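Local coordinates for transcriptional regulator, LacI family (Corynebacterium glutamicum, PDB 3H5T), which activates the inositol phosphate synthase gene in an inositol-dependent way and regulates other genes, most likely for inositol-derived cell wall components and mycothiol, by binding a palindromic promoter motif, at residues 86-91 against 133-138; 91-96 against 320-325; 169-174 against 347-352; 194-199 against 219-224. All coordinates share one frame; numbering follows the deposited sequence.

Overall arrangement
All four contacts are buried and lie in the periplasmic-binding-protein-like part of this LacI-family regulator. Contact 1 is the most central and wholly buried, while contact 2 has exposed Lys322 at its rim. Both use helix 86-98 and share Phe91: contact 1 is aromatic and ends in a hydroxyl pair, whereas contact 2 is backbone against backbone at two glycines. Contact 3 reaches the same seven-stranded sheet as contact 1 where strands 168-171 and 344-352 meet, with one backbone bond and a water; it touches contact 2 through Lys324 and Leu347. Contact 4 belongs to the five-stranded sheet and turns on an amide side chain. It meets contact 3 where Asn173 OD1 takes a hydrogen bond from Arg224 NE.

Contact 1 (86-91 against 133-138); sequences MASVDF and VIYSVA
Phe91 and Tyr135 reach for each other with the same first torsion: in both, CG is anti to the backbone N (chi1 169° and 179°). The two side chains come from opposite sides of the contact and slide past each other in opposite directions, which lays their rings in an offset stack, centroids 4.4 Å apart and planes only 14° from parallel. The overlap is partial. Phe91 CE2 sits 3.5 Å from Tyr135 CD1, so each ring presents the rim of one face to the other. Beyond the stack, Val133 CG1 comes up at the edge of the phenylalanine ring, close to its plane, and touches CZ at 3.9 Å.

Helix 86-98 here lies over the N-terminal, mostly parallel sheet of the effector-binding fold, running nearly antiparallel to strand 132-135, with the short axes 12.1 Å apart. The two rings lie in that gap. Strand 132-135 bonds to strand 70-75 on one side and to 154-157 on the other, and Val73 and Leu75 pack against Tyr135 from the neighbouring strand.

At its far end the tyrosine turns polar. Tyr135 OH donates to Ser88 OG at 2.8 Å, and the serine oxygen lies at the edge of the ring, in its plane. Asp85 OD2, just before the helix, also hydrogen-bonds Ser88 OG and would tend to strengthen it as an acceptor for the tyrosine. On the ring face opposite Phe91, Ser136 CB stands 4.0 Å above the centre.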
loop_
_atom_site.group_PDB
_atom_site.type_symbol
_atom_site.label_atom_id
_atom_site.label_comp_id
_atom_site.label_asym_id
_atom_site.label_seq_id
_atom_site.Cartn_x
_atom_site.Cartn_y
_atom_site.Cartn_z
ATOM N N MET A 86 -1.596 7.913 -0.237
ATOM C CA MET A 86 -2.758 7.268 -0.824
ATOM C C MET A 86 -2.691 5.739 -1.010
ATOM O O MET A 86 -3.706 5.061 -0.876
ATOM C CB MET A 86 -3.133 7.970 -2.136
ATOM C CG MET A 86 -3.674 9.399 -1.935
ATOM S SD MET A 86 -5.062 9.556 -0.741
ATOM C CE MET A 86 -4.223 10.238 0.692
ATOM N N ALA A 87 -1.518 5.193 -1.306
ATOM C CA ALA A 87 -1.402 3.746 -1.468
ATOM C C ALA A 87 -1.741 3.062 -0.133
ATOM O O ALA A 87 -2.418 2.031 -0.097
ATOM C CB ALA A 87 0.004 3.374 -1.902
ATOM N N SER A 88 -1.270 3.653 0.962
ATOM C CA SER A 88 -1.518 3.116 2.290
ATOM C C SER A 88 -2.975 3.311 2.697
ATOM O O SER A 88 -3.546 2.481 3.418
ATOM C CB SER A 88 -0.591 3.783 3.313
ATOM O OG SER A 88 0.763 3.435 3.078
ATOM N N VAL A 89 -3.586 4.401 2.247
ATOM C CA VAL A 89 -4.982 4.637 2.589
ATOM C C VAL A 89 -5.870 3.630 1.849
ATOM O O VAL A 89 -6.940 3.271 2.325
ATOM C CB VAL A 89 -5.420 6.084 2.244
ATOM C CG1 VAL A 89 -6.933 6.226 2.403
ATOM C CG2 VAL A 89 -4.706 7.077 3.151
ATOM N N ASP A 90 -5.429 3.166 0.688
ATOM C CA ASP A 90 -6.208 2.189 -0.049
ATOM C C ASP A 90 -6.026 0.848 0.648
ATOM O O ASP A 90 -6.952 0.042 0.714
ATOM C CB ASP A 90 -5.742 2.111 -1.506
ATOM C CG ASP A 90 -6.225 3.292 -2.342
ATOM O OD1 ASP A 90 -5.715 3.474 -3.471
ATOM O OD2 ASP A 90 -7.120 4.036 -1.872
ATOM N N PHE A 91 -4.825 0.615 1.174
ATOM C CA PHE A 91 -4.538 -0.621 1.895
ATOM C C PHE A 91 -5.434 -0.674 3.129
ATOM O O PHE A 91 -6.181 -1.636 3.319
ATOM C CB PHE A 91 -3.071 -0.666 2.324
ATOM C CG PHE A 91 -2.743 -1.785 3.290
ATOM C CD1 PHE A 91 -2.636 -3.102 2.847
ATOM C CD2 PHE A 91 -2.496 -1.510 4.637
ATOM C CE1 PHE A 91 -2.276 -4.141 3.737
ATOM C CE2 PHE A 91 -2.137 -2.537 5.528
ATOM C CZ PHE A 91 -2.026 -3.859 5.074
ATOM N N VAL A 133 -1.524 -6.298 12.234
ATOM C CA VAL A 133 -1.216 -6.391 10.814
ATOM C C VAL A 133 0.068 -5.593 10.662
ATOM O O VAL A 133 0.071 -4.378 10.873
ATOM C CB VAL A 133 -2.318 -5.737 9.946
ATOM C CG1 VAL A 133 -1.840 -5.620 8.510
ATOM C CG2 VAL A 133 -3.600 -6.561 10.030
ATOM N N ILE A 134 1.166 -6.267 10.339
ATOM C CA ILE A 134 2.421 -5.558 10.187
ATOM C C ILE A 134 2.460 -5.031 8.778
ATOM O O ILE A 134 2.399 -5.795 7.811
ATOM C CB ILE A 134 3.630 -6.468 10.472
ATOM C CG1 ILE A 134 3.623 -6.857 11.957
ATOM C CG2 ILE A 134 4.917 -5.742 10.138
ATOM C CD1 ILE A 134 4.671 -7.863 12.369
ATOM N N TYR A 135 2.551 -3.712 8.664
ATOM C CA TYR A 135 2.555 -3.087 7.357
ATOM C C TYR A 135 3.860 -2.488 6.874
ATOM O O TYR A 135 4.320 -1.474 7.389
ATOM C CB TYR A 135 1.469 -2.011 7.300
ATOM C CG TYR A 135 1.407 -1.287 5.986
ATOM C CD1 TYR A 135 1.261 -1.987 4.785
ATOM C CD2 TYR A 135 1.484 0.103 5.932
ATOM C CE1 TYR A 135 1.192 -1.311 3.552
ATOM C CE2 TYR A 135 1.419 0.791 4.710
ATOM C CZ TYR A 135 1.271 0.078 3.529
ATOM O OH TYR A 135 1.198 0.755 2.337
ATOM N N SER A 136 4.442 -3.128 5.869
ATOM C CA SER A 136 5.660 -2.642 5.240
ATOM C C SER A 136 6.761 -2.249 6.213
ATOM O O SER A 136 7.172 -1.096 6.277
ATOM C CB SER A 136 5.305 -1.454 4.351
ATOM O OG SER A 136 6.430 -1.004 3.629
ATOM N N VAL A 137 7.256 -3.221 6.960
ATOM C CA VAL A 137 8.306 -2.958 7.924
ATOM C C VAL A 137 9.609 -3.591 7.447
ATOM O O VAL A 137 9.611 -4.639 6.788
ATOM C CB VAL A 137 7.885 -3.500 9.299
ATOM C CG1 VAL A 137 9.047 -3.479 10.264
ATOM C CG2 VAL A 137 6.735 -2.650 9.832
ATOM N N ALA A 138 10.722 -2.949 7.765
ATOM C CA ALA A 138 12.021 -3.455 7.341
ATOM C C ALA A 138 12.322 -4.820 7.939
ATOM O O ALA A 138 11.844 -5.167 9.017
ATOM C CB ALA A 138 13.124 -2.469 7.737
#

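Contact 2 (91-96 against 320-325); sequences FLAGVA and PNKLKG
Lys324 NZ is gripped by two oxygens: Asn321 OD1, one helical turn back at 3.0 Å, and Asp158 OD1, in a salt bridge. The ammonium approaches the asparagine carbonyl at a C=O...N angle of 152°, tilted out of its plane. A bend at chi3 (64°) swings CE off the line of the extended chain and against Phe91, where Lys324 CE meets Phe91 CD1 at 3.4 Å; the two side chains cross at about a right angle.

Between these helices, 86-98 and 321-336, which both pack on the seven-stranded sheet of the fold, the backbones come unusually close. The short axes approach to 6.2 Å and cross at -39°, with Gly94 opposite Gly325 and their CA atoms 4.1 Å apart. With no side chains at this point, CA-H groups face carbonyls directly, as in other glycine-mediated helix pairs: Phe91 CA points at Asn321 O (3.2 Å), and Gly325 CA at Phe91 O (3.4 Å). Gly94 CA does the same toward Lys322 O. Gly325 CA also lies 3.4 Å from Phe91 CE1, while at the outer rim Ala93 CB rests on Lys322 CE at 3.8 Å.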
loop_
_atom_site.group_PDB
_atom_site.type_symbol
_atom_site.label_atom_id
_atom_site.label_comp_id
_atom_site.label_asym_id
_atom_site.label_seq_id
_atom_site.Cartn_x
_atom_site.Cartn_y
_atom_site.Cartn_z
ATOM N N PHE A 91 -4.825 0.615 1.174
ATOM C CA PHE A 91 -4.538 -0.621 1.895
ATOM C C PHE A 91 -5.434 -0.674 3.129
ATOM O O PHE A 91 -6.181 -1.636 3.319
ATOM C CB PHE A 91 -3.071 -0.666 2.324
ATOM C CG PHE A 91 -2.743 -1.785 3.290
ATOM C CD1 PHE A 91 -2.636 -3.102 2.847
ATOM C CD2 PHE A 91 -2.496 -1.510 4.637
ATOM C CE1 PHE A 91 -2.276 -4.141 3.737
ATOM C CE2 PHE A 91 -2.137 -2.537 5.528
ATOM C CZ PHE A 91 -2.026 -3.859 5.074
ATOM N N LEU A 92 -5.364 0.375 3.950
ATOM C CA LEU A 92 -6.153 0.464 5.179
ATOM C C LEU A 92 -7.667 0.368 4.942
ATOM O O LEU A 92 -8.401 -0.135 5.795
ATOM C CB LEU A 92 -5.801 1.753 5.943
ATOM C CG LEU A 92 -4.360 1.760 6.487
ATOM C CD1 LEU A 92 -4.008 3.098 7.095
ATOM C CD2 LEU A 92 -4.214 0.654 7.514
ATOM N N ALA A 93 -8.138 0.837 3.791
ATOM C CA ALA A 93 -9.564 0.733 3.490
ATOM C C ALA A 93 -9.854 -0.764 3.461
ATOM O O ALA A 93 -10.884 -1.231 3.951
ATOM C CB ALA A 93 -9.881 1.361 2.125
ATOM N N GLY A 94 -8.907 -1.501 2.893
ATOM C CA GLY A 94 -9.023 -2.938 2.789
ATOM C C GLY A 94 -9.053 -3.599 4.144
ATOM O O GLY A 94 -9.838 -4.513 4.363
ATOM N N VAL A 95 -8.194 -3.147 5.053
ATOM C CA VAL A 95 -8.161 -3.709 6.397
ATOM C C VAL A 95 -9.416 -3.284 7.152
ATOM O O VAL A 95 -9.867 -3.979 8.055
ATOM C CB VAL A 95 -6.925 -3.230 7.208
ATOM C CG1 VAL A 95 -6.959 -3.829 8.618
ATOM C CG2 VAL A 95 -5.647 -3.637 6.502
ATOM N N ALA A 96 -9.972 -2.134 6.787
ATOM C CA ALA A 96 -11.173 -1.638 7.439
ATOM C C ALA A 96 -12.370 -2.479 7.003
ATOM O O ALA A 96 -13.313 -2.669 7.763
ATOM C CB ALA A 96 -11.400 -0.176 7.080
ATOM N N PRO A 320 -3.193 -4.194 -6.424
ATOM C CA PRO A 320 -4.477 -4.189 -5.715
ATOM C C PRO A 320 -4.299 -3.973 -4.211
ATOM O O PRO A 320 -4.411 -4.917 -3.428
ATOM C CB PRO A 320 -5.044 -5.561 -6.051
ATOM C CG PRO A 320 -3.806 -6.414 -6.056
ATOM C CD PRO A 320 -2.801 -5.563 -6.808
ATOM N N ASN A 321 -4.037 -2.726 -3.814
ATOM C CA ASN A 321 -3.821 -2.407 -2.408
ATOM C C ASN A 321 -4.999 -2.590 -1.472
ATOM O O ASN A 321 -4.809 -2.954 -0.305
ATOM C CB ASN A 321 -3.276 -0.986 -2.251
ATOM C CG ASN A 321 -1.822 -0.889 -2.638
ATOM O OD1 ASN A 321 -1.029 -1.766 -2.298
ATOM N ND2 ASN A 321 -1.456 0.178 -3.342
ATOM N N LYS A 322 -6.212 -2.338 -1.946
ATOM C CA LYS A 322 -7.353 -2.513 -1.061
ATOM C C LYS A 322 -7.543 -4.005 -0.790
ATOM O O LYS A 322 -7.851 -4.409 0.329
ATOM C CB LYS A 322 -8.623 -1.911 -1.671
ATOM C CG LYS A 322 -9.846 -1.987 -0.766
ATOM C CD LYS A 322 -10.933 -1.076 -1.287
ATOM C CE LYS A 322 -12.005 -0.789 -0.246
ATOM N NZ LYS A 322 -13.028 -1.860 -0.111
ATOM N N LEU A 323 -7.335 -4.821 -1.818
ATOM C CA LEU A 323 -7.492 -6.265 -1.682
ATOM C C LEU A 323 -6.405 -6.797 -0.749
ATOM O O LEU A 323 -6.655 -7.699 0.065
ATOM C CB LEU A 323 -7.389 -6.954 -3.053
ATOM C CG LEU A 323 -7.608 -8.472 -3.072
ATOM C CD1 LEU A 323 -9.049 -8.773 -2.722
ATOM C CD2 LEU A 323 -7.266 -9.048 -4.453
ATOM N N LYS A 324 -5.205 -6.227 -0.867
ATOM C CA LYS A 324 -4.074 -6.639 -0.039
ATOM C C LYS A 324 -4.399 -6.395 1.427
ATOM O O LYS A 324 -4.045 -7.187 2.296
ATOM C CB LYS A 324 -2.818 -5.862 -0.422
ATOM C CG LYS A 324 -1.591 -6.289 0.352
ATOM C CD LYS A 324 -0.375 -5.489 -0.051
ATOM C CE LYS A 324 -0.551 -4.017 0.284
ATOM N NZ LYS A 324 0.580 -3.188 -0.243
ATOM N N GLY A 325 -5.089 -5.292 1.688
ATOM C CA GLY A 325 -5.472 -4.963 3.046
ATOM C C GLY A 325 -6.603 -5.840 3.531
ATOM O O GLY A 325 -6.622 -6.245 4.697
#

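Contact 3 (169-174 against 347-352); sequences IAPNNR and LETSFH
Backbone polarity joins Ala170 to Leu347 directly: Leu347 N donates to Ala170 O at 2.9 Å, with an N-H...O angle of 156°. The donor stands above the carbonyl plane, 60° out of it. One step on, the pairing goes through solvent. A water accepts from Asn172 N at 3.0 Å and donates to Leu347 O at 2.6 Å, bridging a pair of backbone atoms 4.2 Å apart. Leu347 O also receives a CA-H...O contact from Pro171 CA.

Apolar groups close the rest. Ile169 CG2 packs on Leu347 CG at 3.9 Å, the two side chains crossing at a slant, and Pro171 CB touches Thr349 CG2 at 3.6 Å. Lys324 and Lys327 of helix 321-336 also lie against Leu347.

In topology, strand 168-171 is parallel to strand 344-352; after Pro171 the chain turns into helix 173-176, while 350-352 stays in the sheet beside strand 316-318, and Phe351 packs on helix 178-186. This is consistent with the region where, in this family, crossing segments link the two subdomains. One direct bond, a water-mediated link and a few apolar contacts imply that the two strands are joined only lightly here.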
loop_
_atom_site.group_PDB
_atom_site.type_symbol
_atom_site.label_atom_id
_atom_site.label_comp_id
_atom_site.label_asym_id
_atom_site.label_seq_id
_atom_site.Cartn_x
_atom_site.Cartn_y
_atom_site.Cartn_z
ATOM N N ILE A 169 1.564 -11.548 2.854
ATOM C CA ILE A 169 0.766 -11.174 1.684
ATOM C C ILE A 169 1.486 -10.076 0.899
ATOM O O ILE A 169 1.722 -8.990 1.423
ATOM C CB ILE A 169 -0.609 -10.605 2.086
ATOM C CG1 ILE A 169 -1.344 -11.594 2.985
ATOM C CG2 ILE A 169 -1.431 -10.282 0.832
ATOM C CD1 ILE A 169 -2.717 -11.102 3.418
ATOM N N ALA A 170 1.826 -10.350 -0.355
ATOM C CA ALA A 170 2.507 -9.360 -1.179
ATOM C C ALA A 170 2.685 -9.811 -2.620
ATOM O O ALA A 170 2.585 -11.000 -2.938
ATOM C CB ALA A 170 3.873 -9.036 -0.580
ATOM N N PRO A 171 2.920 -8.855 -3.525
ATOM C CA PRO A 171 3.117 -9.214 -4.930
ATOM C C PRO A 171 4.606 -9.523 -5.077
ATOM O O PRO A 171 5.381 -9.225 -4.171
ATOM C CB PRO A 171 2.732 -7.936 -5.652
ATOM C CG PRO A 171 3.254 -6.881 -4.707
ATOM C CD PRO A 171 2.759 -7.398 -3.376
ATOM N N ASN A 172 5.009 -10.137 -6.185
ATOM C CA ASN A 172 6.424 -10.413 -6.400
ATOM C C ASN A 172 6.949 -9.115 -6.999
ATOM O O ASN A 172 6.681 -8.797 -8.158
ATOM C CB ASN A 172 6.613 -11.583 -7.374
ATOM C CG ASN A 172 8.087 -11.878 -7.671
ATOM O OD1 ASN A 172 8.428 -12.957 -8.155
ATOM N ND2 ASN A 172 8.958 -10.914 -7.392
ATOM N N ASN A 173 7.688 -8.357 -6.204
ATOM C CA ASN A 173 8.186 -7.082 -6.670
ATOM C C ASN A 173 9.264 -7.137 -7.738
ATOM O O ASN A 173 9.271 -6.314 -8.656
ATOM C CB ASN A 173 8.639 -6.255 -5.475
ATOM C CG ASN A 173 7.473 -5.817 -4.627
ATOM O OD1 ASN A 173 6.625 -5.055 -5.082
ATOM N ND2 ASN A 173 7.408 -6.313 -3.397
ATOM N N ARG A 174 10.167 -8.101 -7.639
ATOM C CA ARG A 174 11.209 -8.202 -8.638
ATOM C C ARG A 174 10.525 -8.403 -9.979
ATOM O O ARG A 174 10.953 -7.855 -10.986
ATOM C CB ARG A 174 12.147 -9.373 -8.330
ATOM C CG ARG A 174 13.619 -9.017 -8.491
ATOM C CD ARG A 174 14.551 -10.102 -7.961
ATOM N NE ARG A 174 14.636 -11.264 -8.843
ATOM C CZ ARG A 174 15.448 -12.300 -8.635
ATOM N NH1 ARG A 174 16.242 -12.319 -7.573
ATOM N NH2 ARG A 174 15.478 -13.313 -9.492
ATOM N N LEU A 347 0.204 -11.584 -4.431
ATOM C CA LEU A 347 -0.801 -10.762 -5.084
ATOM C C LEU A 347 -0.353 -10.475 -6.506
ATOM O O LEU A 347 0.827 -10.214 -6.758
ATOM C CB LEU A 347 -1.008 -9.444 -4.336
ATOM C CG LEU A 347 -1.736 -9.504 -2.991
ATOM C CD1 LEU A 347 -2.077 -8.091 -2.563
ATOM C CD2 LEU A 347 -3.020 -10.316 -3.113
ATOM N N GLU A 348 -1.290 -10.535 -7.441
ATOM C CA GLU A 348 -0.963 -10.267 -8.829
ATOM C C GLU A 348 -1.069 -8.780 -9.104
ATOM O O GLU A 348 -1.875 -8.082 -8.490
ATOM C CB GLU A 348 -1.898 -11.038 -9.768
ATOM C CG GLU A 348 -1.974 -10.446 -11.177
ATOM C CD GLU A 348 -2.500 -11.423 -12.217
ATOM O OE1 GLU A 348 -1.759 -12.373 -12.557
ATOM O OE2 GLU A 348 -3.646 -11.240 -12.695
ATOM N N THR A 349 -0.228 -8.302 -10.014
ATOM C CA THR A 349 -0.228 -6.904 -10.418
ATOM C C THR A 349 -0.487 -6.902 -11.918
ATOM O O THR A 349 -0.464 -7.948 -12.556
ATOM C CB THR A 349 1.139 -6.233 -10.167
ATOM O OG1 THR A 349 2.111 -6.770 -11.077
ATOM C CG2 THR A 349 1.600 -6.472 -8.730
ATOM N N SER A 350 -0.736 -5.731 -12.485
ATOM C CA SER A 350 -0.962 -5.623 -13.919
ATOM C C SER A 350 -0.373 -4.303 -14.383
ATOM O O SER A 350 -0.577 -3.271 -13.751
ATOM C CB SER A 350 -2.456 -5.678 -14.237
ATOM O OG SER A 350 -3.147 -4.620 -13.601
ATOM N N PHE A 351 0.362 -4.342 -15.484
ATOM C CA PHE A 351 0.981 -3.144 -16.011
ATOM C C PHE A 351 -0.062 -2.213 -16.617
ATOM O O PHE A 351 -1.057 -2.661 -17.177
ATOM C CB PHE A 351 2.028 -3.521 -17.063
ATOM C CG PHE A 351 2.862 -2.360 -17.531
ATOM C CD1 PHE A 351 3.541 -1.561 -16.613
ATOM C CD2 PHE A 351 2.960 -2.059 -18.887
ATOM C CE1 PHE A 351 4.305 -0.473 -17.038
ATOM C CE2 PHE A 351 3.721 -0.971 -19.324
ATOM C CZ PHE A 351 4.396 -0.176 -18.396
ATOM N N HIS A 352 0.177 -0.912 -16.500
ATOM C CA HIS A 352 -0.724 0.103 -17.038
ATOM C C HIS A 352 0.078 0.942 -18.037
ATOM O O HIS A 352 0.742 1.906 -17.654
ATOM C CB HIS A 352 -1.244 0.977 -15.896
ATOM C CG HIS A 352 -2.269 1.980 -16.312
ATOM N ND1 HIS A 352 -2.017 3.335 -16.339
ATOM C CD2 HIS A 352 -3.558 1.830 -16.698
ATOM C CE1 HIS A 352 -3.106 3.976 -16.724
ATOM N NE2 HIS A 352 -4.055 3.086 -16.948
HETATM O O HOH W 1 2.945 -10.764 -8.249
#

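Contact 4 (194-199 against 219-224); sequences ILSIRL and QVQRDR
Gln221 carries this contact, reaching with its amide to the end of strand 192-197 from the first turn of helix 221-235. The two elements open a beta-alpha-beta crossover of the second sheet, whose next strand, 244-247, runs parallel beside 192-197. Ile197 N donates to Gln221 OE1 at 3.1 Å with an N-H...O angle of 160°, although the position of that oxygen is less certain in the model. The glutamine chain folds at chi2 (-49°), which turns CD toward the strand. The side chain of Ile197 crosses the glutamine at about a right angle, and Ile197 CD1 reaches Gln221 NE2 at 3.5 Å.

The aliphatic part of the glutamine is covered as well. Gln221 CG lies 3.3 Å from Arg198 O, and Leu199 CD2 meets Gln221 CB at 3.6 Å, with Arg222 N a little farther from the same methyl. Ser196 CB also faces the amide oxygen.

In the second shell, Thr275 and Glu246 hold the strand end in place. Ser196 OG bonds to Thr275 OG1, and Thr275 touches Gln221 too; Leu199 N is held by Glu246 OE2. Arg198 forms a salt bridge with Glu77 and a cation-pi contact with Trp248. The helix has an ion pair of its own between successive residues, Arg222 NE reaching Asp223 OD1 on its syn side at 3.1 Å. Val220 occupies the N-cap position, and its CG1 stands over the centre of the Arg224 guanidinium, 3.3 Å above the plane.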
loop_
_atom_site.group_PDB
_atom_site.type_symbol
_atom_site.label_atom_id
_atom_site.label_comp_id
_atom_site.label_asym_id
_atom_site.label_seq_id
_atom_site.Cartn_x
_atom_site.Cartn_y
_atom_site.Cartn_z
ATOM N N ILE A 194 16.958 6.084 -11.449
ATOM C CA ILE A 194 15.994 5.393 -10.597
ATOM C C ILE A 194 15.773 6.170 -9.304
ATOM O O ILE A 194 16.708 6.758 -8.772
ATOM C CB ILE A 194 16.481 3.972 -10.243
ATOM C CG1 ILE A 194 16.570 3.119 -11.516
ATOM C CG2 ILE A 194 15.541 3.330 -9.244
ATOM C CD1 ILE A 194 17.118 1.715 -11.299
ATOM N N LEU A 195 14.535 6.183 -8.814
ATOM C CA LEU A 195 14.198 6.869 -7.566
ATOM C C LEU A 195 13.541 5.878 -6.611
ATOM O O LEU A 195 12.718 5.061 -7.028
ATOM C CB LEU A 195 13.239 8.040 -7.822
ATOM C CG LEU A 195 13.837 9.253 -8.531
ATOM C CD1 LEU A 195 12.778 10.319 -8.750
ATOM C CD2 LEU A 195 14.968 9.802 -7.695
ATOM N N SER A 196 13.897 5.958 -5.333
ATOM C CA SER A 196 13.351 5.055 -4.323
ATOM C C SER A 196 13.057 5.737 -3.010
ATOM O O SER A 196 13.539 6.844 -2.744
ATOM C CB SER A 196 14.339 3.922 -4.029
ATOM O OG SER A 196 14.343 2.960 -5.066
ATOM N N ILE A 197 12.264 5.066 -2.182
ATOM C CA ILE A 197 11.982 5.580 -0.850
ATOM C C ILE A 197 12.883 4.782 0.106
ATOM O O ILE A 197 13.751 4.042 -0.354
ATOM C CB ILE A 197 10.469 5.479 -0.484
ATOM C CG1 ILE A 197 9.910 4.086 -0.768
ATOM C CG2 ILE A 197 9.686 6.515 -1.283
ATOM C CD1 ILE A 197 8.503 3.915 -0.254
ATOM N N ARG A 198 12.689 4.916 1.414
ATOM C CA ARG A 198 13.551 4.252 2.403
ATOM C C ARG A 198 14.098 2.859 2.091
ATOM O O ARG A 198 13.347 1.905 1.918
ATOM C CB ARG A 198 12.864 4.216 3.762
ATOM C CG ARG A 198 13.826 4.005 4.929
ATOM C CD ARG A 198 13.108 4.164 6.253
ATOM N NE ARG A 198 12.295 5.381 6.271
ATOM C CZ ARG A 198 10.997 5.404 6.568
ATOM N NH1 ARG A 198 10.364 4.284 6.876
ATOM N NH2 ARG A 198 10.328 6.543 6.542
ATOM N N LEU A 199 15.425 2.757 2.036
ATOM C CA LEU A 199 16.096 1.490 1.761
ATOM C C LEU A 199 16.641 0.824 3.034
ATOM O O LEU A 199 16.834 -0.391 3.056
ATOM C CB LEU A 199 17.238 1.700 0.749
ATOM C CG LEU A 199 16.850 1.873 -0.736
ATOM C CD1 LEU A 199 17.984 2.530 -1.538
ATOM C CD2 LEU A 199 16.494 0.513 -1.325
ATOM N N GLN A 219 13.093 -4.604 1.907
ATOM C CA GLN A 219 12.795 -5.385 0.712
ATOM C C GLN A 219 11.680 -4.575 0.040
ATOM O O GLN A 219 11.117 -3.684 0.665
ATOM C CB GLN A 219 12.303 -6.773 1.133
ATOM C CG GLN A 219 13.279 -7.510 2.049
ATOM C CD GLN A 219 12.624 -8.643 2.837
ATOM O OE1 GLN A 219 13.305 -9.426 3.501
ATOM N NE2 GLN A 219 11.302 -8.730 2.769
ATOM N N VAL A 220 11.345 -4.877 -1.205
ATOM C CA VAL A 220 10.322 -4.120 -1.940
ATOM C C VAL A 220 11.127 -3.041 -2.652
ATOM O O VAL A 220 11.272 -3.079 -3.872
ATOM C CB VAL A 220 9.245 -3.438 -1.010
ATOM C CG1 VAL A 220 8.279 -2.593 -1.836
ATOM C CG2 VAL A 220 8.453 -4.481 -0.257
ATOM N N GLN A 221 11.675 -2.100 -1.887
ATOM C CA GLN A 221 12.495 -1.051 -2.472
ATOM C C GLN A 221 13.685 -1.720 -3.139
ATOM O O GLN A 221 13.918 -1.547 -4.327
ATOM C CB GLN A 221 12.991 -0.096 -1.397
ATOM C CG GLN A 221 11.886 0.671 -0.734
ATOM C CD GLN A 221 10.970 1.292 -1.744
ATOM O OE1 GLN A 221 11.402 2.096 -2.563
ATOM N NE2 GLN A 221 9.694 0.915 -1.706
ATOM N N ARG A 222 14.429 -2.493 -2.358
ATOM C CA ARG A 222 15.591 -3.211 -2.849
ATOM C C ARG A 222 15.211 -4.105 -4.019
ATOM O O ARG A 222 15.867 -4.103 -5.050
ATOM C CB ARG A 222 16.185 -4.070 -1.733
ATOM C CG ARG A 222 17.418 -4.871 -2.139
ATOM C CD ARG A 222 17.746 -5.911 -1.084
ATOM N NE ARG A 222 16.705 -6.931 -1.000
ATOM C CZ ARG A 222 16.596 -7.821 -0.018
ATOM N NH1 ARG A 222 17.464 -7.829 0.986
ATOM N NH2 ARG A 222 15.616 -8.708 -0.042
ATOM N N ASP A 223 14.135 -4.861 -3.866
ATOM C CA ASP A 223 13.711 -5.763 -4.915
ATOM C C ASP A 223 13.139 -5.092 -6.156
ATOM O O ASP A 223 13.266 -5.635 -7.259
ATOM C CB ASP A 223 12.725 -6.781 -4.350
ATOM C CG ASP A 223 13.398 -7.778 -3.427
ATOM O OD1 ASP A 223 14.625 -7.647 -3.207
ATOM O OD2 ASP A 223 12.711 -8.693 -2.925
ATOM N N ARG A 224 12.507 -3.931 -6.005
ATOM C CA ARG A 224 11.966 -3.254 -7.183
ATOM C C ARG A 224 13.116 -2.598 -7.943
ATOM O O ARG A 224 13.072 -2.461 -9.171
ATOM C CB ARG A 224 10.902 -2.220 -6.794
ATOM C CG ARG A 224 9.558 -2.847 -6.412
ATOM C CD ARG A 224 8.514 -1.813 -5.987
ATOM N NE ARG A 224 7.372 -2.483 -5.365
ATOM C CZ ARG A 224 6.465 -1.899 -4.585
ATOM N NH1 ARG A 224 6.539 -0.606 -4.317
ATOM N NH2 ARG A 224 5.504 -2.631 -4.033
#